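Local coordinates for uncharacterized conserved protein of COG5135 (PDB 2I51) that binds flavin mononucleotide and is probably an oxidoreductase related to pyridoxamine 5'-phosphate oxidase, at residues L49-R62 with V152-Q164. Numbering follows the deposited sequence. Where two conformers were deposited one is given.
Sequences LEDTNQLRFITDTR and VPNFCLLLLDPVQ. With FMN (flavin mononucleotide), chain C; EDO (1,2-ethanediol), chain N; EDO (1,2-ethanediol), chain H.
Asp60 and Asn154 meet where strand 55-60 ends beside the start of strand 155-169, and they illustrate how one carboxylate can fasten a strand end. Asn154 ND2, which also donates to Phe125 O, bonds to Asp60 OD2 at 3.0 Å, coming from above the carboxylate plane, while Arg62 NH2 reaches the same oxygen from the opposite face. Arg62 takes the carboxylate side-on, its NE bonding to Asp60 OD1 at 3.0 Å; Arg62 N also donates to OD1, closing an Asx turn. With an alanine at Asp60, the Arg62 guanidinium would probably lose this counter-charge and be less firmly fixed, the Asn154 amide would lose an acceptor, and the Asx turn its side-chain bond. Next door, Thr61 N bonds to Asn154 O, and Thr61 OG1 lies 3.3 Å from Asn154 CB.

Between the strands, the pairs Leu55–Leu160, Phe57–Leu158 and Thr59–Cys156 each exchange two backbone hydrogen bonds. Ile58 turns CG2 to Phe155 CE1, 3.6 Å away; the ring is brought there by a CG anti to the backbone N (chi1 177°). At the far end, Leu159 CD1 touches Leu49 CD2 at 3.9 Å, and Leu55 CD1 packs on Pro162 CG.

Strand 55-60 also carries part of the flavin site: Ile58 O accepts from FMN N3 at 2.9 Å, nearly straight at 176°, and Thr59 OG1, itself bonded to Lys65, donates to FMN O2 at 2.6 Å. Both strands belong to the antiparallel sheet of an FMN-binding split barrel, as in pyridoxamine 5'-phosphate oxidase. Helix 107-116 lies against Arg56, Ile58 and Leu157, whereas Leu94 and Leu96 of strand 86-97 pack against Thr59, Cys156, Leu158 and Leu160 on the other face.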
ATOM      1  N   LEU A  49      -2.707 -20.401  -3.977  1.00 17.06           N
ATOM      2  CA  LEU A  49      -2.992 -21.675  -3.350  1.00 16.49           C
ATOM      3  C   LEU A  49      -3.468 -22.579  -4.456  1.00 17.25           C
ATOM      4  O   LEU A  49      -4.324 -22.217  -5.248  1.00 16.66           O
ATOM      5  CB  LEU A  49      -4.058 -21.498  -2.289  1.00 16.02           C
ATOM      6  CG  LEU A  49      -4.517 -22.749  -1.594  1.00 18.34           C
ATOM      7  CD1 LEU A  49      -3.333 -23.406  -0.836  1.00 21.93           C
ATOM      8  CD2 LEU A  49      -5.668 -22.364  -0.682  1.00 19.75           C
ATOM      9  N   GLU A  50      -2.951 -23.793  -4.483  1.00 18.79           N
ATOM     10  CA  GLU A  50      -3.213 -24.705  -5.583  0.50 20.70           C
ATOM     11  C   GLU A  50      -4.707 -24.960  -5.744  1.00 20.20           C
ATOM     12  O   GLU A  50      -5.465 -25.074  -4.750  1.00 19.58           O
ATOM     13  CB  GLU A  50      -2.458 -26.014  -5.388  0.50 22.96           C
ATOM     14  CG  GLU A  50      -2.783 -26.695  -4.098  0.50 21.42           C
ATOM     15  N   ASP A  51      -5.137 -25.016  -7.003  1.00 21.46           N
ATOM     16  CA  ASP A  51      -6.508 -25.217  -7.351  1.00 24.58           C
ATOM     17  C   ASP A  51      -7.482 -24.158  -6.874  1.00 20.32           C
ATOM     18  O   ASP A  51      -8.699 -24.390  -6.815  1.00 22.68           O
ATOM     19  CB  ASP A  51      -6.980 -26.605  -6.920  1.00 26.61           C
ATOM     20  CG  ASP A  51      -7.178 -27.506  -8.112  1.00 43.68           C
ATOM     21  OD1 ASP A  51      -6.218 -27.641  -8.926  1.00 47.70           O
ATOM     22  OD2 ASP A  51      -8.308 -28.016  -8.259  1.00 59.24           O
ATOM     23  N   THR A  52      -6.962 -22.959  -6.591  1.00 17.29           N
ATOM     24  CA  THR A  52      -7.808 -21.847  -6.226  1.00 16.13           C
ATOM     25  C   THR A  52      -7.250 -20.576  -6.869  1.00 16.31           C
ATOM     26  O   THR A  52      -6.149 -20.592  -7.456  1.00 17.43           O
ATOM     27  CB  THR A  52      -7.825 -21.579  -4.722  1.00 19.51           C
ATOM     28  OG1 THR A  52      -6.648 -20.900  -4.335  1.00 18.95           O
ATOM     29  CG2 THR A  52      -7.972 -22.913  -3.874  1.00 18.29           C
ATOM     30  N   ASN A  53      -8.006 -19.493  -6.715  1.00 16.96           N
ATOM     31  CA  ASN A  53      -7.584 -18.133  -7.084  1.00 15.36           C
ATOM     32  C   ASN A  53      -7.175 -17.292  -5.852  1.00 15.20           C
ATOM     33  O   ASN A  53      -7.025 -16.054  -5.929  1.00 16.44           O
ATOM     34  CB  ASN A  53      -8.686 -17.425  -7.865  1.00 17.06           C
ATOM     35  CG  ASN A  53      -8.968 -18.083  -9.176  1.00 18.02           C
ATOM     36  OD1 ASN A  53      -8.106 -18.151 -10.045  1.00 15.64           O
ATOM     37  ND2 ASN A  53     -10.178 -18.660  -9.312  1.00 18.99           N
ATOM     38  N   GLN A  54      -6.905 -17.954  -4.736  1.00 14.10           N
ATOM     39  CA  GLN A  54      -6.449 -17.275  -3.523  1.00 15.85           C
ATOM     40  C   GLN A  54      -4.970 -17.027  -3.534  1.00 14.38           C
ATOM     41  O   GLN A  54      -4.167 -17.877  -3.882  1.00 15.56           O
ATOM     42  CB  GLN A  54      -6.825 -18.054  -2.293  1.00 17.41           C
ATOM     43  CG  GLN A  54      -8.324 -18.245  -2.220  1.00 18.01           C
ATOM     44  CD  GLN A  54      -8.855 -18.311  -0.794  1.00 24.87           C
ATOM     45  OE1 GLN A  54      -8.636 -17.408  -0.025  1.00 25.88           O
ATOM     46  NE2 GLN A  54      -9.653 -19.313  -0.496  1.00 31.93           N
ATOM     47  N   LEU A  55      -4.592 -15.836  -3.101  1.00 14.79           N
ATOM     48  CA  LEU A  55      -3.162 -15.483  -2.925  1.00 14.63           C
ATOM     49  C   LEU A  55      -2.687 -15.823  -1.520  1.00 14.74           C
ATOM     50  O   LEU A  55      -3.437 -15.579  -0.550  1.00 15.15           O
ATOM     51  CB  LEU A  55      -2.972 -13.966  -3.123  1.00 14.97           C
ATOM     52  CG  LEU A  55      -3.267 -13.399  -4.506  1.00 16.33           C
ATOM     53  CD1 LEU A  55      -4.794 -13.288  -4.849  1.00 15.80           C
ATOM     54  CD2 LEU A  55      -2.647 -11.992  -4.541  1.00 19.08           C
ATOM     55  N   ARG A  56      -1.462 -16.343  -1.426  1.00 14.65           N
ATOM     56  CA  ARG A  56      -0.820 -16.753  -0.168  1.00 14.71           C
ATOM     57  C   ARG A  56       0.171 -15.740   0.326  1.00 14.68           C
ATOM     58  O   ARG A  56       1.012 -15.228  -0.429  1.00 14.20           O
ATOM     59  CB  ARG A  56      -0.055 -18.082  -0.350  1.00 15.18           C
ATOM     60  CG  ARG A  56      -0.848 -19.208  -0.805  1.00 16.56           C
ATOM     61  CD  ARG A  56      -0.063 -20.521  -0.650  1.00 14.37           C
ATOM     62  NE  ARG A  56       1.195 -20.510  -1.374  1.00 16.47           N
ATOM     63  CZ  ARG A  56       2.126 -21.455  -1.305  1.00 17.65           C
ATOM     64  NH1 ARG A  56       1.957 -22.572  -0.567  1.00 17.43           N
ATOM     65  NH2 ARG A  56       3.265 -21.290  -1.965  1.00 20.80           N
ATOM     66  N   PHE A  57       0.111 -15.492   1.651  1.00 14.68           N
ATOM     67  CA  PHE A  57       1.092 -14.708   2.371  1.00 14.44           C
ATOM     68  C   PHE A  57       1.315 -15.416   3.720  1.00 15.55           C
ATOM     69  O   PHE A  57       0.505 -16.281   4.111  1.00 15.71           O
ATOM     70  CB  PHE A  57       0.540 -13.320   2.655  1.00 15.92           C
ATOM     71  CG  PHE A  57       0.008 -12.637   1.436  1.00 14.15           C
ATOM     72  CD1 PHE A  57       0.856 -11.933   0.636  1.00 17.02           C
ATOM     73  CD2 PHE A  57      -1.307 -12.728   1.103  1.00 18.74           C
ATOM     74  CE1 PHE A  57       0.383 -11.331  -0.515  1.00 16.62           C
ATOM     75  CE2 PHE A  57      -1.816 -12.102  -0.015  1.00 19.28           C
ATOM     76  CZ  PHE A  57      -0.930 -11.403  -0.835  1.00 15.61           C
ATOM     77  N   ILE A  58       2.355 -14.998   4.422  1.00 15.25           N
ATOM     78  CA  ILE A  58       2.591 -15.427   5.796  1.00 14.32           C
ATOM     79  C   ILE A  58       2.657 -14.215   6.691  1.00 16.00           C
ATOM     80  O   ILE A  58       3.015 -13.104   6.236  1.00 16.01           O
ATOM     81  CB  ILE A  58       3.874 -16.278   5.914  1.00 14.08           C
ATOM     82  CG1 ILE A  58       5.145 -15.459   5.743  1.00 16.48           C
ATOM     83  CG2 ILE A  58       3.778 -17.476   4.990  1.00 15.99           C
ATOM     84  CD1 ILE A  58       6.488 -16.251   5.845  1.00 18.22           C
ATOM     85  N   THR A  59       2.327 -14.426   7.953  1.00 14.57           N
ATOM     86  CA  THR A  59       2.431 -13.369   8.954  1.00 14.84           C
ATOM     87  C   THR A  59       2.511 -13.987  10.327  1.00 15.34           C
ATOM     88  O   THR A  59       2.228 -15.177  10.506  1.00 15.49           O
ATOM     89  CB  THR A  59       1.322 -12.319   8.828  1.00 18.09           C
ATOM     90  OG1 THR A  59       1.738 -11.086   9.432  1.00 22.08           O
ATOM     91  CG2 THR A  59       0.010 -12.820   9.422  1.00 19.35           C
ATOM     92  N   ASP A  60       2.922 -13.187  11.293  1.00 15.89           N
ATOM     93  CA  ASP A  60       3.055 -13.612  12.680  1.00 15.84           C
ATOM     94  C   ASP A  60       1.765 -13.319  13.451  1.00 16.30           C
ATOM     95  O   ASP A  60       1.199 -12.225  13.328  1.00 17.12           O
ATOM     96  CB  ASP A  60       4.242 -12.850  13.285  1.00 16.30           C
ATOM     97  CG  ASP A  60       4.756 -13.428  14.571  1.00 19.39           C
ATOM     98  OD1 ASP A  60       3.988 -13.632  15.525  1.00 15.98           O
ATOM     99  OD2 ASP A  60       5.977 -13.682  14.608  1.00 22.71           O
ATOM    100  N   THR A  61       1.290 -14.273  14.267  1.00 16.43           N
ATOM    101  CA  THR A  61       0.077 -14.063  15.075  1.00 16.11           C
ATOM    102  C   THR A  61       0.248 -12.894  16.042  1.00 17.95           C
ATOM    103  O   THR A  61      -0.754 -12.341  16.521  1.00 18.08           O
ATOM    104  CB  THR A  61      -0.323 -15.283  15.951  1.00 20.46           C
ATOM    105  OG1 THR A  61       0.757 -15.575  16.838  1.00 20.81           O
ATOM    106  CG2 THR A  61      -0.612 -16.514  15.116  1.00 26.22           C
ATOM    107  N   ARG A  62       1.488 -12.556  16.388  1.00 16.04           N
ATOM    108  CA  ARG A  62       1.774 -11.478  17.344  1.00 16.91           C
ATOM    109  C   ARG A  62       1.705 -10.111  16.700  1.00 17.23           C
ATOM    110  O   ARG A  62       1.735  -9.103  17.413  1.00 18.45           O
ATOM    111  CB  ARG A  62       3.183 -11.662  17.933  1.00 16.32           C
ATOM    112  CG  ARG A  62       3.306 -12.945  18.736  1.00 16.65           C
ATOM    113  CD  ARG A  62       4.743 -13.221  19.161  1.00 17.09           C
ATOM    114  NE  ARG A  62       5.637 -13.339  18.035  1.00 17.79           N
ATOM    115  CZ  ARG A  62       6.963 -13.311  18.099  1.00 18.29           C
ATOM    116  NH1 ARG A  62       7.580 -13.230  19.278  1.00 20.36           N
ATOM    117  NH2 ARG A  62       7.687 -13.383  16.987  1.00 19.45           N
ATOM    118  N   VAL A 152       5.445 -23.373  13.846  1.00 13.49           N
ATOM    119  CA  VAL A 152       5.381 -22.845  15.204  1.00 13.03           C
ATOM    120  C   VAL A 152       4.032 -22.157  15.423  1.00 13.49           C
ATOM    121  O   VAL A 152       3.377 -21.760  14.467  1.00 13.40           O
ATOM    122  CB  VAL A 152       6.575 -21.892  15.460  1.00 13.67           C
ATOM    123  CG1 VAL A 152       7.913 -22.640  15.356  1.00 16.20           C
ATOM    124  CG2 VAL A 152       6.516 -20.708  14.518  1.00 12.85           C
ATOM    125  N   PRO A 153       3.608 -22.035  16.681  1.00 14.78           N
ATOM    126  CA  PRO A 153       2.253 -21.573  16.942  1.00 15.19           C
ATOM    127  C   PRO A 153       1.956 -20.178  16.488  1.00 15.86           C
ATOM    128  O   PRO A 153       0.812 -19.891  16.177  1.00 20.84           O
ATOM    129  CB  PRO A 153       2.134 -21.643  18.454  1.00 15.77           C
ATOM    130  CG  PRO A 153       3.178 -22.567  18.896  1.00 18.43           C
ATOM    131  CD  PRO A 153       4.277 -22.501  17.902  1.00 15.19           C
ATOM    132  N   ASN A 154       2.969 -19.325  16.351  1.00 13.95           N
ATOM    133  CA  ASN A 154       2.749 -17.969  15.901  1.00 16.05           C
ATOM    134  C   ASN A 154       2.865 -17.805  14.380  1.00 17.07           C
ATOM    135  O   ASN A 154       2.757 -16.699  13.876  1.00 17.29           O
ATOM    136  CB  ASN A 154       3.677 -16.995  16.588  1.00 16.08           C
ATOM    137  CG  ASN A 154       5.145 -17.336  16.437  1.00 18.46           C
ATOM    138  OD1 ASN A 154       5.564 -18.458  16.760  1.00 20.08           O
ATOM    139  ND2 ASN A 154       5.947 -16.371  16.033  1.00 21.23           N
ATOM    140  N   PHE A 155       3.086 -18.894  13.665  1.00 14.69           N
ATOM    141  CA  PHE A 155       3.055 -18.859  12.204  1.00 14.10           C
ATOM    142  C   PHE A 155       1.653 -18.931  11.657  1.00 14.30           C
ATOM    143  O   PHE A 155       0.921 -19.882  11.964  1.00 14.77           O
ATOM    144  CB  PHE A 155       3.807 -20.075  11.659  1.00 12.61           C
ATOM    145  CG  PHE A 155       3.768 -20.160  10.151  1.00 14.95           C
ATOM    146  CD1 PHE A 155       4.510 -19.266   9.362  1.00 13.20           C
ATOM    147  CD2 PHE A 155       3.045 -21.158   9.499  1.00 13.33           C
ATOM    148  CE1 PHE A 155       4.470 -19.340   7.983  1.00 14.23           C
ATOM    149  CE2 PHE A 155       2.981 -21.197   8.122  1.00 13.13           C
ATOM    150  CZ  PHE A 155       3.711 -20.321   7.366  1.00 13.56           C
ATOM    151  N   CYS A 156       1.292 -17.957  10.790  1.00 14.22           N
ATOM    152  CA  CYS A 156       0.040 -17.969  10.086  1.00 13.54           C
ATOM    153  C   CYS A 156       0.239 -17.968   8.598  1.00 16.40           C
ATOM    154  O   CYS A 156       1.132 -17.298   8.057  1.00 15.84           O
ATOM    155  CB  CYS A 156      -0.698 -16.687  10.336  1.00 16.50           C
ATOM    156  SG  CYS A 156      -1.101 -16.408  12.003  1.00 21.76           S
ATOM    157  N   LEU A 157      -0.624 -18.721   7.931  1.00 13.91           N
ATOM    158  CA  LEU A 157      -0.864 -18.608   6.483  1.00 16.23           C
ATOM    159  C   LEU A 157      -2.062 -17.641   6.337  1.00 15.15           C
ATOM    160  O   LEU A 157      -3.084 -17.760   6.971  1.00 17.84           O
ATOM    161  CB  LEU A 157      -1.225 -19.960   5.860  1.00 14.66           C
ATOM    162  CG  LEU A 157      -1.700 -19.920   4.393  1.00 15.39           C
ATOM    163  CD1 LEU A 157      -0.655 -19.368   3.431  1.00 16.45           C
ATOM    164  CD2 LEU A 157      -2.111 -21.357   3.963  1.00 17.48           C
ATOM    165  N   LEU A 158      -1.874 -16.641   5.515  1.00 14.78           N
ATOM    166  CA  LEU A 158      -2.917 -15.638   5.219  1.00 15.97           C
ATOM    167  C   LEU A 158      -3.309 -15.797   3.758  1.00 15.59           C
ATOM    168  O   LEU A 158      -2.432 -15.757   2.866  1.00 16.73           O
ATOM    169  CB  LEU A 158      -2.378 -14.264   5.555  1.00 16.46           C
ATOM    170  CG  LEU A 158      -3.257 -13.083   5.269  1.00 19.40           C
ATOM    171  CD1 LEU A 158      -4.560 -13.195   6.078  1.00 19.90           C
ATOM    172  CD2 LEU A 158      -2.456 -11.787   5.633  1.00 21.38           C
ATOM    173  N   LEU A 159      -4.590 -16.024   3.501  1.00 14.79           N
ATOM    174  CA  LEU A 159      -5.127 -16.117   2.131  1.00 15.96           C
ATOM    175  C   LEU A 159      -5.995 -14.915   1.832  1.00 16.26           C
ATOM    176  O   LEU A 159      -6.818 -14.542   2.680  1.00 16.87           O
ATOM    177  CB  LEU A 159      -5.968 -17.348   2.001  1.00 16.32           C
ATOM    178  CG  LEU A 159      -5.252 -18.657   2.261  1.00 14.97           C
ATOM    179  CD1 LEU A 159      -6.318 -19.818   2.243  1.00 18.88           C
ATOM    180  CD2 LEU A 159      -4.082 -18.960   1.308  1.00 16.51           C
ATOM    181  N   LEU A 160      -5.885 -14.384   0.622  1.00 15.27           N
ATOM    182  CA  LEU A 160      -6.813 -13.412   0.077  1.00 15.45           C
ATOM    183  C   LEU A 160      -7.563 -14.023  -1.096  1.00 14.93           C
ATOM    184  O   LEU A 160      -6.952 -14.554  -2.032  1.00 16.61           O
ATOM    185  CB  LEU A 160      -6.056 -12.164  -0.380  1.00 14.98           C
ATOM    186  CG  LEU A 160      -6.976 -11.147  -1.077  1.00 19.52           C
ATOM    187  CD1 LEU A 160      -7.847 -10.498  -0.088  1.00 20.26           C
ATOM    188  CD2 LEU A 160      -6.059 -10.097  -1.789  1.00 24.12           C
ATOM    189  N   ASP A 161      -8.891 -13.942  -1.030  1.00 16.21           N
ATOM    190  CA  ASP A 161      -9.781 -14.398  -2.114  1.00 16.54           C
ATOM    191  C   ASP A 161     -10.392 -13.189  -2.809  1.00 16.70           C
ATOM    192  O   ASP A 161     -11.374 -12.635  -2.294  1.00 17.12           O
ATOM    193  CB  ASP A 161     -10.907 -15.273  -1.581  1.00 18.32           C
ATOM    194  CG  ASP A 161     -11.699 -15.964  -2.722  1.00 20.93           C
ATOM    195  OD1 ASP A 161     -11.127 -16.228  -3.822  1.00 30.29           O
ATOM    196  OD2 ASP A 161     -12.845 -16.349  -2.440  1.00 35.80           O
ATOM    197  N   PRO A 162      -9.795 -12.754  -3.936  1.00 17.31           N
ATOM    198  CA  PRO A 162     -10.337 -11.547  -4.554  1.00 14.70           C
ATOM    199  C   PRO A 162     -11.764 -11.680  -5.073  1.00 16.11           C
ATOM    200  O   PRO A 162     -12.103 -12.677  -5.696  1.00 16.75           O
ATOM    201  CB  PRO A 162      -9.390 -11.297  -5.724  1.00 16.27           C
ATOM    202  CG  PRO A 162      -8.120 -11.986  -5.364  1.00 17.84           C
ATOM    203  CD  PRO A 162      -8.609 -13.237  -4.677  1.00 18.23           C
ATOM    204  N   VAL A 163     -12.564 -10.668  -4.774  1.00 14.35           N
ATOM    205  CA  VAL A 163     -13.842 -10.576  -5.460  0.50 13.51           C
ATOM    206  C   VAL A 163     -13.949  -9.369  -6.373  1.00 15.71           C
ATOM    207  O   VAL A 163     -14.861  -9.304  -7.180  1.00 15.45           O
ATOM    208  CB  VAL A 163     -15.034 -10.648  -4.492  0.50 12.94           C
ATOM    209  CG1 VAL A 163     -14.978 -11.913  -3.684  0.50 17.08           C
ATOM    210  CG2 VAL A 163     -15.086  -9.421  -3.602  0.50 20.10           C
ATOM    211  N   GLN A 164     -12.986  -8.455  -6.316  1.00 14.36           N
ATOM    212  CA  GLN A 164     -12.940  -7.350  -7.237  1.00 13.93           C
ATOM    213  C   GLN A 164     -11.487  -7.071  -7.549  1.00 13.91           C
ATOM    214  O   GLN A 164     -10.656  -7.035  -6.628  1.00 15.23           O
ATOM    215  CB  GLN A 164     -13.597  -6.078  -6.685  1.00 17.34           C
ATOM    216  CG  GLN A 164     -13.751  -4.968  -7.729  1.00 19.55           C
ATOM    217  CD  GLN A 164     -14.803  -3.926  -7.418  1.00 26.51           C
ATOM    218  OE1 GLN A 164     -14.506  -2.735  -7.366  1.00 31.74           O
ATOM    219  NE2 GLN A 164     -16.038  -4.362  -7.255  1.00 26.41           N
TER
HETATM  220  N1  FMN C 300       5.321  -8.787   7.188  1.00 10.57           N
HETATM  221  C2  FMN C 300       4.607  -9.926   7.200  1.00 13.59           C
HETATM  222  O2  FMN C 300       3.828 -10.201   8.118  1.00 15.73           O
HETATM  223  N3  FMN C 300       4.700 -10.797   6.132  1.00 13.29           N
HETATM  224  C4  FMN C 300       5.517 -10.569   5.065  1.00 13.00           C
HETATM  225  O4  FMN C 300       5.488 -11.311   4.014  1.00 13.19           O
HETATM  226  C4A FMN C 300       6.259  -9.398   5.040  1.00 11.01           C
HETATM  227  N5  FMN C 300       7.125  -9.125   3.995  1.00 12.49           N
HETATM  228  C5A FMN C 300       7.696  -7.825   3.933  1.00 11.36           C
HETATM  229  C6  FMN C 300       8.466  -7.489   2.841  1.00 11.20           C
HETATM  230  C7  FMN C 300       9.085  -6.233   2.724  1.00 11.07           C
HETATM  231  C7M FMN C 300       9.699  -5.811   1.414  1.00 13.80           C
HETATM  232  C8  FMN C 300       8.936  -5.353   3.794  1.00 10.38           C
HETATM  233  C8M FMN C 300       9.364  -3.891   3.614  1.00 12.84           C
HETATM  234  C9  FMN C 300       8.173  -5.699   4.911  1.00 11.36           C
HETATM  235  C9A FMN C 300       7.586  -6.953   5.003  1.00 11.44           C
HETATM  236  N10 FMN C 300       6.849  -7.328   6.102  1.00 12.20           N
HETATM  237  C10 FMN C 300       6.145  -8.493   6.116  1.00 11.26           C
HETATM  238  C1' FMN C 300       6.817  -6.470   7.362  1.00 12.17           C
HETATM  239  C2' FMN C 300       5.519  -5.653   7.333  1.00 12.35           C
HETATM  240  O2' FMN C 300       5.567  -4.651   6.285  1.00 11.53           O
HETATM  241  C3' FMN C 300       5.163  -5.010   8.688  1.00 13.45           C
HETATM  242  O3' FMN C 300       6.287  -4.269   9.119  1.00 14.05           O
HETATM  243  C4' FMN C 300       4.885  -6.150   9.690  1.00 15.24           C
HETATM  244  O4' FMN C 300       4.127  -7.237   9.151  1.00 16.35           O
HETATM  245  C5' FMN C 300       4.065  -5.553  10.833  1.00 15.93           C
HETATM  246  O5' FMN C 300       2.851  -5.033  10.306  1.00 13.89           O
HETATM  247  P   FMN C 300       1.586  -4.884  11.229  1.00 15.46           P
HETATM  248  O1P FMN C 300       1.026  -6.211  11.596  1.00 16.15           O
HETATM  249  O2P FMN C 300       2.079  -4.124  12.501  1.00 19.37           O
HETATM  250  O3P FMN C 300       0.626  -3.984  10.522  1.00 16.60           O
HETATM  251  C1  EDO N 311      -2.779  -9.825  16.978  1.00 47.96           C
HETATM  252  O1  EDO N 311      -2.898  -8.448  16.618  1.00 33.98           O
HETATM  253  C2  EDO N 311      -1.672  -9.941  17.996  1.00 47.17           C
HETATM  254  O2  EDO N 311      -1.937 -11.051  18.856  1.00 60.09           O
HETATM  255  C1  EDO H 305     -14.694 -18.932  -7.224  1.00 50.84           C
HETATM  256  O1  EDO H 305     -14.991 -19.010  -5.822  1.00 59.19           O
HETATM  257  C2  EDO H 305     -13.493 -19.802  -7.561  1.00 50.23           C
HETATM  258  O2  EDO H 305     -12.278 -19.158  -7.161  1.00 44.33           O
HETATM  259  O   HOH W   1     -10.579 -19.162  -5.327  1.00 25.10           O